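Local structure of 5,10-methylenetetrahydrofolate dehydrogenase (5ZF1) at the interface of chains A and B. The protein catalyses the oxidation of 5,10-methylenetetrahydrofolate to 5,10-methenyltetrahydrofolate, with NADP+ as the probable hydride acceptor, in one-carbon metabolism. Coordinates in Å, arbitrary orientation; residue numbers count along the deposited sequence, not the author numbering. Chains: chain A/B, 5,10-methylenetetrahydrofolate dehydrogenase.

Contact 1: the interface of chains A and B. Residues chain A 179, 192-194, 196; chain B 166, 196, 198.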
loop_
_atom_site.group_PDB
_atom_site.type_symbol
_atom_site.label_atom_id
_atom_site.label_comp_id
_atom_site.label_asym_id
_atom_site.label_seq_id
_atom_site.Cartn_x
_atom_site.Cartn_y
_atom_site.Cartn_z
ATOM N N HIS A 179 0.006 4.719 9.638
ATOM C CA HIS A 179 0.504 6.039 9.257
ATOM C C HIS A 179 -0.536 6.936 8.595
ATOM O O HIS A 179 -0.254 8.126 8.396
ATOM C CB HIS A 179 1.722 5.909 8.308
ATOM C CG HIS A 179 1.361 5.801 6.859
ATOM N ND1 HIS A 179 1.231 4.590 6.215
ATOM C CD2 HIS A 179 1.111 6.752 5.925
ATOM C CE1 HIS A 179 0.903 4.792 4.950
ATOM N NE2 HIS A 179 0.830 6.098 4.744
ATOM N N ALA A 192 0.150 8.015 12.890
ATOM C CA ALA A 192 1.476 7.853 13.461
ATOM C C ALA A 192 2.528 8.057 12.383
ATOM O O ALA A 192 2.262 7.931 11.190
ATOM C CB ALA A 192 1.647 6.465 14.079
ATOM N N THR A 193 3.732 8.376 12.830
ATOM C CA THR A 193 4.923 8.332 11.983
ATOM C C THR A 193 5.436 6.906 12.000
ATOM O O THR A 193 5.639 6.354 13.081
ATOM C CB THR A 193 5.987 9.265 12.545
ATOM O OG1 THR A 193 5.456 10.586 12.626
ATOM C CG2 THR A 193 7.204 9.297 11.643
ATOM N N VAL A 194 5.644 6.302 10.827
ATOM C CA VAL A 194 5.875 4.861 10.763
ATOM C C VAL A 194 7.180 4.564 10.042
ATOM O O VAL A 194 7.377 5.002 8.910
ATOM C CB VAL A 194 4.723 4.122 10.066
ATOM C CG1 VAL A 194 5.035 2.636 9.983
ATOM C CG2 VAL A 194 3.454 4.314 10.901
ATOM N N ILE A 196 9.220 1.317 8.567
ATOM C CA ILE A 196 9.055 -0.073 8.178
ATOM C C ILE A 196 10.446 -0.697 8.135
ATOM O O ILE A 196 11.261 -0.333 7.283
ATOM C CB ILE A 196 8.357 -0.197 6.818
ATOM C CG1 ILE A 196 6.915 0.319 6.931
ATOM C CG2 ILE A 196 8.385 -1.660 6.325
ATOM C CD1 ILE A 196 6.666 1.550 6.116
ATOM N N ARG B 166 2.498 11.645 2.585
ATOM C CA ARG B 166 1.805 10.360 2.516
ATOM C C ARG B 166 0.675 10.356 1.488
ATOM O O ARG B 166 -0.211 9.484 1.548
ATOM C CB ARG B 166 1.256 9.967 3.895
ATOM C CG ARG B 166 0.238 10.972 4.445
ATOM C CD ARG B 166 -0.267 10.577 5.825
ATOM N NE ARG B 166 -1.114 11.671 6.326
ATOM C CZ ARG B 166 -1.684 11.702 7.526
ATOM N NH1 ARG B 166 -1.535 10.694 8.374
ATOM N NH2 ARG B 166 -2.408 12.758 7.867
ATOM N N ILE B 196 7.815 7.033 7.030
ATOM C CA ILE B 196 6.808 7.891 6.428
ATOM C C ILE B 196 6.516 8.985 7.442
ATOM O O ILE B 196 5.986 8.702 8.519
ATOM C CB ILE B 196 5.528 7.112 6.105
ATOM C CG1 ILE B 196 5.832 5.997 5.085
ATOM C CG2 ILE B 196 4.480 8.044 5.546
ATOM C CD1 ILE B 196 4.798 4.890 5.117
ATOM N N HIS B 198 4.699 12.944 7.881
ATOM C CA HIS B 198 3.530 13.573 7.272
ATOM C C HIS B 198 3.138 14.800 8.085
ATOM O O HIS B 198 3.871 15.242 8.974
ATOM C CB HIS B 198 2.354 12.595 7.163
ATOM C CG HIS B 198 2.025 11.888 8.443
ATOM N ND1 HIS B 198 1.471 12.528 9.539
ATOM C CD2 HIS B 198 2.168 10.588 8.798
ATOM C CE1 HIS B 198 1.291 11.647 10.511
ATOM N NE2 HIS B 198 1.720 10.466 10.090
HETATM O O HOH W 1 -1.044 7.324 2.913
#

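Contact 2: the interface of chains A and B. Residues chain A 157, 179-181, 191; chain B 166, 198, 200.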
loop_
_atom_site.group_PDB
_atom_site.type_symbol
_atom_site.label_atom_id
_atom_site.label_comp_id
_atom_site.label_asym_id
_atom_site.label_seq_id
_atom_site.Cartn_x
_atom_site.Cartn_y
_atom_site.Cartn_z
ATOM N N PHE A 157 -1.366 9.408 17.605
ATOM C CA PHE A 157 -1.290 10.641 16.843
ATOM C C PHE A 157 0.095 11.262 16.948
ATOM O O PHE A 157 0.490 11.669 18.039
ATOM C CB PHE A 157 -2.343 11.640 17.357
ATOM C CG PHE A 157 -2.246 12.988 16.712
ATOM C CD1 PHE A 157 -2.771 13.188 15.447
ATOM C CD2 PHE A 157 -1.634 14.047 17.359
ATOM C CE1 PHE A 157 -2.684 14.430 14.832
ATOM C CE2 PHE A 157 -1.542 15.312 16.745
ATOM C CZ PHE A 157 -2.075 15.500 15.487
ATOM N N HIS A 179 0.006 4.719 9.638
ATOM C CA HIS A 179 0.504 6.039 9.257
ATOM C C HIS A 179 -0.536 6.936 8.595
ATOM O O HIS A 179 -0.254 8.126 8.396
ATOM C CB HIS A 179 1.722 5.909 8.308
ATOM C CG HIS A 179 1.361 5.801 6.859
ATOM N ND1 HIS A 179 1.231 4.590 6.215
ATOM C CD2 HIS A 179 1.111 6.752 5.925
ATOM C CE1 HIS A 179 0.903 4.792 4.950
ATOM N NE2 HIS A 179 0.830 6.098 4.744
ATOM N N SER A 180 -1.724 6.410 8.260
ATOM C CA SER A 180 -2.634 7.073 7.339
ATOM C C SER A 180 -3.549 8.053 8.075
ATOM O O SER A 180 -3.628 8.067 9.299
ATOM C CB SER A 180 -3.465 6.037 6.564
ATOM O OG SER A 180 -2.694 5.500 5.476
ATOM N N ASP A 181 -4.221 8.894 7.293
ATOM C CA ASP A 181 -5.038 10.002 7.818
ATOM C C ASP A 181 -6.415 9.510 8.250
ATOM O O ASP A 181 -7.195 9.048 7.411
ATOM C CB ASP A 181 -5.180 11.059 6.732
ATOM C CG ASP A 181 -5.706 12.387 7.249
ATOM O OD1 ASP A 181 -6.387 12.410 8.304
ATOM O OD2 ASP A 181 -5.442 13.398 6.569
ATOM N N ASP A 191 -2.500 8.039 12.039
ATOM C CA ASP A 191 -1.730 9.289 12.019
ATOM C C ASP A 191 -0.432 9.203 12.817
ATOM O O ASP A 191 0.055 10.219 13.346
ATOM C CB ASP A 191 -2.576 10.479 12.515
ATOM C CG ASP A 191 -3.660 10.879 11.521
ATOM O OD1 ASP A 191 -3.317 11.292 10.413
ATOM O OD2 ASP A 191 -4.876 10.791 11.852
ATOM N N ARG B 166 2.498 11.645 2.585
ATOM C CA ARG B 166 1.805 10.360 2.516
ATOM C C ARG B 166 0.675 10.356 1.488
ATOM O O ARG B 166 -0.211 9.484 1.548
ATOM C CB ARG B 166 1.256 9.967 3.895
ATOM C CG ARG B 166 0.238 10.972 4.445
ATOM C CD ARG B 166 -0.267 10.577 5.825
ATOM N NE ARG B 166 -1.114 11.671 6.326
ATOM C CZ ARG B 166 -1.684 11.702 7.526
ATOM N NH1 ARG B 166 -1.535 10.694 8.374
ATOM N NH2 ARG B 166 -2.408 12.758 7.867
ATOM N N HIS B 198 4.699 12.944 7.881
ATOM C CA HIS B 198 3.530 13.573 7.272
ATOM C C HIS B 198 3.138 14.800 8.085
ATOM O O HIS B 198 3.871 15.242 8.974
ATOM C CB HIS B 198 2.354 12.595 7.163
ATOM C CG HIS B 198 2.025 11.888 8.443
ATOM N ND1 HIS B 198 1.471 12.528 9.539
ATOM C CD2 HIS B 198 2.168 10.588 8.798
ATOM C CE1 HIS B 198 1.291 11.647 10.511
ATOM N NE2 HIS B 198 1.720 10.466 10.090
ATOM N N TYR B 200 1.287 15.479 10.464
ATOM C CA TYR B 200 1.172 15.448 11.918
ATOM C C TYR B 200 2.433 14.945 12.624
ATOM O O TYR B 200 2.429 14.807 13.847
ATOM C CB TYR B 200 -0.037 14.600 12.326
ATOM C CG TYR B 200 -1.369 15.131 11.817
ATOM C CD1 TYR B 200 -1.755 16.450 12.051
ATOM C CD2 TYR B 200 -2.255 14.292 11.133
ATOM C CE1 TYR B 200 -2.972 16.914 11.597
ATOM C CE2 TYR B 200 -3.499 14.762 10.668
ATOM C CZ TYR B 200 -3.834 16.075 10.905
ATOM O OH TYR B 200 -5.059 16.571 10.474
HETATM O O HOH W 2 -5.711 15.967 7.721
HETATM O O HOH W 3 -1.044 7.324 2.913
#

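Contact 3: the interface of chains A and B. Residues chain A 195, 209; chain B 160, 193-195, 209.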
loop_
_atom_site.group_PDB
_atom_site.type_symbol
_atom_site.label_atom_id
_atom_site.label_comp_id
_atom_site.label_asym_id
_atom_site.label_seq_id
_atom_site.Cartn_x
_atom_site.Cartn_y
_atom_site.Cartn_z
ATOM N N THR A 195 8.044 3.806 10.695
ATOM C CA THR A 195 9.221 3.242 10.038
ATOM C C THR A 195 8.963 1.768 9.797
ATOM O O THR A 195 8.604 1.041 10.729
ATOM C CB THR A 195 10.471 3.408 10.899
ATOM O OG1 THR A 195 10.685 4.787 11.188
ATOM C CG2 THR A 195 11.705 2.808 10.159
ATOM N N TYR A 209 16.168 2.361 15.344
ATOM C CA TYR A 209 14.756 2.735 15.153
ATOM C C TYR A 209 13.896 2.225 16.304
ATOM O O TYR A 209 13.004 2.934 16.786
ATOM C CB TYR A 209 14.239 2.185 13.826
ATOM C CG TYR A 209 14.645 3.017 12.636
ATOM C CD1 TYR A 209 14.177 4.297 12.491
ATOM C CD2 TYR A 209 15.516 2.523 11.671
ATOM C CE1 TYR A 209 14.536 5.083 11.424
ATOM C CE2 TYR A 209 15.881 3.290 10.591
ATOM C CZ TYR A 209 15.380 4.576 10.469
ATOM O OH TYR A 209 15.743 5.377 9.410
ATOM N N ASN B 160 18.636 4.139 5.197
ATOM C CA ASN B 160 17.537 4.851 5.871
ATOM C C ASN B 160 16.945 5.889 4.925
ATOM O O ASN B 160 17.627 6.849 4.546
ATOM C CB ASN B 160 18.059 5.545 7.131
ATOM C CG ASN B 160 18.406 4.586 8.245
ATOM O OD1 ASN B 160 18.139 3.388 8.173
ATOM N ND2 ASN B 160 19.010 5.122 9.302
ATOM N N THR B 193 15.005 0.998 4.291
ATOM C CA THR B 193 14.248 1.122 5.538
ATOM C C THR B 193 13.571 2.492 5.500
ATOM O O THR B 193 14.250 3.509 5.566
ATOM C CB THR B 193 15.187 1.022 6.740
ATOM O OG1 THR B 193 15.905 -0.218 6.691
ATOM C CG2 THR B 193 14.391 1.096 8.061
ATOM N N VAL B 194 12.240 2.531 5.424
ATOM C CA VAL B 194 11.530 3.759 5.049
ATOM C C VAL B 194 10.770 4.271 6.256
ATOM O O VAL B 194 10.062 3.501 6.904
ATOM C CB VAL B 194 10.553 3.508 3.890
ATOM C CG1 VAL B 194 9.753 4.759 3.576
ATOM C CG2 VAL B 194 11.298 3.072 2.637
ATOM N N THR B 195 10.914 5.561 6.553
ATOM C CA THR B 195 10.050 6.228 7.528
ATOM C C THR B 195 9.117 7.135 6.755
ATOM O O THR B 195 9.572 7.909 5.912
ATOM C CB THR B 195 10.865 7.064 8.516
ATOM O OG1 THR B 195 11.815 6.228 9.184
ATOM C CG2 THR B 195 9.918 7.757 9.542
ATOM N N TYR B 209 14.523 12.282 12.491
ATOM C CA TYR B 209 14.523 11.278 11.423
ATOM C C TYR B 209 15.382 11.722 10.245
ATOM O O TYR B 209 16.094 10.903 9.642
ATOM C CB TYR B 209 13.103 11.010 10.952
ATOM C CG TYR B 209 12.246 10.128 11.846
ATOM C CD1 TYR B 209 12.553 8.797 12.063
ATOM C CD2 TYR B 209 11.082 10.646 12.436
ATOM C CE1 TYR B 209 11.736 7.994 12.842
ATOM C CE2 TYR B 209 10.264 9.860 13.211
ATOM C CZ TYR B 209 10.595 8.543 13.419
ATOM O OH TYR B 209 9.778 7.766 14.176
HETATM O O HOH W 4 9.695 5.205 13.548
HETATM O O HOH W 5 13.905 5.729 7.727
HETATM O O HOH W 6 15.873 8.201 10.356
#

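Contact 1: the interface of chains A and B
A:His179 lies with one ring face against B:Ile196, whose CD1 methyl sits over the middle of the imidazole, 3.8 Å from the ring centroid, in a CH-pi contact. The other branch of the isoleucine works beside it: CG2, anti to the backbone N, comes within 3.6 Å of A:His179 CD2. The same CD1 also meets A:Ile196 CD1, so the isoleucine bridges imidazole and aliphatic side chain. At the ring edge, in its plane, stands CB of B:Arg166. From there the arginine runs extended from CG to NE, antiparallel to the histidine side chain, and its NH1 donates to the backbone carbonyl A:His179 O at 2.9 Å, which lies in the guanidinium plane. The imidazole reaches the arginine backbone too, through water 1 between A:His179 NE2 and B:Arg166 O. B:His198, its ring face under B:Arg166 NH1, gives its NE2 hydrogen to A:Ala192 O at 2.8 Å, coming from above the carbonyl plane. An alanine in place of B:Arg166 would probably leave A:His179 O, the last carbonyl of its helix, without this donor and the B:His198 ring without its cover. All this borders an antiparallel bridge between the two 193-197 strands, where B:Ile196 N donates to A:Val194 O at 2.8 Å; helix 171-179 of chain A ends against it, in the NAD(P)-binding region.

Contact 2: the interface of chains A and B
The carboxylate of A:Asp191 takes the guanidinium of B:Arg166 end-on, both terminal nitrogens converging on one oxygen: NH1 reaches A:Asp191 OD1 at 2.8 Å from the anti side, and NH2 meets the same OD1 at 3.1 Å, nearly along its C-O axis. Both bonds go to one oxygen, and the carboxylate and guanidinium planes are turned 56° apart, unlike a coplanar two-oxygen pairing. Packing is close here. A:Asp181 CB presses on one guanidinium face and the B:His198 ring backs the other, which limits how far the group can turn or swing between them. B:His198 is itself steadied through ND1, which accepts from B:Tyr200 N. The tyrosine ring turns its edge to A:Asp191 OD1 and offers a face to A:Phe157, whose CE1 comes down near the rim, 3.4 Å from B:Tyr200 CG; CG of the phenylalanine is anti to its N (chi1 174°), pointing the ring at the tyrosine. The looser side is watery: A:Asp181 OD2 makes a longer salt bridge of 3.4 Å to B:Arg166 NH2, and water 2 links that OD2 to B:Tyr200 OH. The carboxylates probably balance the arginine's charge. In the fold these are mostly loop residues: those of chain A lie before strand 160-164, after helix 171-179 and ahead of strand 193-197, while those of chain B follow strands 160-164 and 193-197.

Contact 3: the interface of chains A and B
Strand 193-197 of each chain runs antiparallel to its mate, while helix 203-212 of chain A reaches over to strands 160-164 and 193-197 of chain B; all belong to the NAD(P)-binding region of the tetrahydrofolate dehydrogenase/cyclohydrolase family. At the centre A:Thr195 pairs with B:Thr195, CA to CA 4.0 Å, and their hydroxyls share a hydrogen bond of 2.7 Å between the two OG1 atoms, its direction not settled by the model. Each OG1 sits beside its own backbone N (chi1 -58° in both), which turns the two hydroxyls toward each other across the two-fold. The CG2 methyls, the other branch at each CB, lie over the centre of the Tyr209 ring of their own chain. A:Tyr209 then slides past B:Thr193, its CE2 3.7 Å from the threonine CG2, and B:Asn160 OD1 lies at the edge of the A:Tyr209 ring, in its plane, with ring and amide planes 65° apart. Water threads the rest: water 5 joins A:Tyr209 OH, B:Thr195 OG1 (2.6 Å) and B:Thr193 O, water 6 carries A:Tyr209 OH to the backbone carbonyl B:Tyr209 O, and water 4 lies 2.6 Å from B:Tyr209 OH on its way to A:Thr195 OG1.

Contacts 1 and 2 adjoin, their C-alpha centres about 6 Å apart, and share A:His179, B:Arg166 and B:His198. Contact 3 lies about 9 Å from contact 1 and about 15 Å from contact 2. Strand 193-197 joins contacts 1 and 3, so the interface passes from a strand pairing at the two-fold, through an apolar and hydrogen-bonded middle, to a charged outer patch in contact 2. Because the interface is two-fold symmetric, contacts 1 and 2 recur with the chains exchanged, flanking the central threonine pair. Such a continuous, self-complementary seam suits a dimer, though the deposited assembly alone does not prove one in solution.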